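Local coordinates for DUF655 domain-containing protein (Archaeoglobus fulgidus, PDB 2I5H), which is of unknown function, although its family belongs to the helix-hairpin-helix clan, which would be consistent with a role in nucleic acid binding, at residues Q46-E50 against R51-L55. Sequence-based numbering, arbitrary orientation.
Sequences QVVGE and RNFTL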
loop_
_atom_site.group_PDB
_atom_site.type_symbol
_atom_site.label_atom_id
_atom_site.label_comp_id
_atom_site.label_asym_id
_atom_site.label_seq_id
_atom_site.Cartn_x
_atom_site.Cartn_y
_atom_site.Cartn_z
ATOM N N GLN A 46 5.688 6.878 10.583
ATOM C CA GLN A 46 4.574 6.000 10.288
ATOM C C GLN A 46 4.962 5.403 8.947
ATOM O O GLN A 46 5.353 6.122 8.023
ATOM C CB GLN A 46 3.256 6.772 10.216
ATOM C CG GLN A 46 2.869 7.380 11.552
ATOM C CD GLN A 46 1.450 7.903 11.571
ATOM O OE1 GLN A 46 0.946 8.393 10.560
ATOM N NE2 GLN A 46 0.801 7.814 12.727
ATOM N N VAL A 47 4.891 4.082 8.849
ATOM C CA VAL A 47 5.289 3.403 7.631
ATOM C C VAL A 47 4.246 2.418 7.132
ATOM O O VAL A 47 3.329 2.037 7.862
ATOM C CB VAL A 47 6.627 2.653 7.846
ATOM C CG1 VAL A 47 7.687 3.617 8.349
ATOM C CG2 VAL A 47 6.441 1.502 8.850
ATOM N N VAL A 48 4.384 2.021 5.873
ATOM C CA VAL A 48 3.475 1.052 5.282
ATOM C C VAL A 48 4.318 -0.108 4.751
ATOM O O VAL A 48 5.278 0.106 4.007
ATOM C CB VAL A 48 2.604 1.691 4.149
ATOM C CG1 VAL A 48 3.481 2.293 3.046
ATOM C CG2 VAL A 48 1.665 0.646 3.570
ATOM N N GLY A 49 3.982 -1.325 5.178
ATOM C CA GLY A 49 4.711 -2.513 4.744
ATOM C C GLY A 49 4.605 -2.765 3.249
ATOM O O GLY A 49 3.531 -2.620 2.668
ATOM N N GLU A 50 5.710 -3.160 2.617
ATOM C CA GLU A 50 5.693 -3.386 1.172
ATOM C C GLU A 50 5.054 -4.693 0.709
ATOM O O GLU A 50 4.739 -4.838 -0.468
ATOM C CB GLU A 50 7.111 -3.288 0.583
ATOM C CG GLU A 50 8.121 -4.272 1.146
ATOM C CD GLU A 50 9.379 -4.389 0.280
ATOM O OE1 GLU A 50 9.773 -3.389 -0.356
ATOM O OE2 GLU A 50 9.982 -5.481 0.248
ATOM N N ARG A 51 4.846 -5.632 1.621
ATOM C CA ARG A 51 4.258 -6.911 1.238
ATOM C C ARG A 51 2.737 -6.956 1.384
ATOM O O ARG A 51 2.018 -7.267 0.427
ATOM C CB ARG A 51 4.884 -8.037 2.067
ATOM C CG ARG A 51 4.355 -9.425 1.739
ATOM C CD ARG A 51 4.995 -10.477 2.633
ATOM N NE ARG A 51 6.440 -10.551 2.436
ATOM C CZ ARG A 51 7.023 -10.991 1.325
ATOM N NH1 ARG A 51 6.286 -11.402 0.301
ATOM N NH2 ARG A 51 8.346 -11.018 1.237
ATOM N N ASN A 52 2.254 -6.637 2.580
ATOM C CA ASN A 52 0.820 -6.673 2.863
ATOM C C ASN A 52 0.223 -5.310 3.194
ATOM O O ASN A 52 -0.939 -5.216 3.593
ATOM C CB ASN A 52 0.565 -7.644 4.016
ATOM C CG ASN A 52 1.114 -9.034 3.734
ATOM O OD1 ASN A 52 1.554 -9.737 4.641
ATOM N ND2 ASN A 52 1.084 -9.437 2.469
ATOM N N PHE A 53 1.025 -4.260 3.032
ATOM C CA PHE A 53 0.585 -2.892 3.291
ATOM C C PHE A 53 0.119 -2.649 4.720
ATOM O O PHE A 53 -0.835 -1.906 4.971
ATOM C CB PHE A 53 -0.498 -2.519 2.284
ATOM C CG PHE A 53 -0.046 -2.671 0.865
ATOM C CD1 PHE A 53 0.742 -1.692 0.262
ATOM C CD2 PHE A 53 -0.328 -3.836 0.158
ATOM C CE1 PHE A 53 1.249 -1.877 -1.025
ATOM C CE2 PHE A 53 0.174 -4.031 -1.129
ATOM C CZ PHE A 53 0.965 -3.048 -1.721
ATOM N N THR A 54 0.827 -3.270 5.655
ATOM C CA THR A 54 0.535 -3.125 7.074
ATOM C C THR A 54 0.965 -1.725 7.505
ATOM O O THR A 54 2.050 -1.277 7.143
ATOM C CB THR A 54 1.330 -4.154 7.895
ATOM O OG1 THR A 54 1.077 -5.466 7.377
ATOM C CG2 THR A 54 0.926 -4.098 9.366
ATOM N N LEU A 55 0.114 -1.031 8.253
ATOM C CA LEU A 55 0.455 0.307 8.734
ATOM C C LEU A 55 1.093 0.170 10.107
ATOM O O LEU A 55 0.517 -0.445 11.014
ATOM C CB LEU A 55 -0.790 1.190 8.847
ATOM C CG LEU A 55 -1.602 1.414 7.569
ATOM C CD1 LEU A 55 -2.766 2.356 7.891
ATOM C CD2 LEU A 55 -0.731 2.016 6.480
#
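Gly49 N donates to Thr54 O at 2.8 Å and a nearly straight 166° where a beta-hairpin closes, next to the antiparallel non-hydrogen-bonded pair Val48-Leu55. The chain turns round through the five residues Glu50 to Thr54, with Phe53 in a left-handed backbone conformation. From there Phe53 N returns only a weak bond to Gly49 O, bent to 120°.

Phe53 illustrates how such a turn meets its own strand. Its CB lies 4.0 Å from Val48 CG2, and CG is equally close to Gly49 O. Further out, CD1 comes within 3.8 Å of that same oxygen, while the Val48 methyl sits at the ring edge, near its plane. CG stands anti to the carbonyl carbon (chi1 -57°), and the ring packs against Ile106 and Ile109 of helix 96-111 and Ile181 and Ile185 of helix 173-186.

Val48 CG2 also touches Leu55 CD2 at 4.0 Å. Glu50, by contrast, directs its carboxylate to a salt bridge with Arg71. The hairpin thus divides its chemistry: one straight and one weak backbone bond close the turn, the Glu18 carboxylate accepts from Arg51 N and Asn52 N, and apolar packing joins Phe53 to the helices.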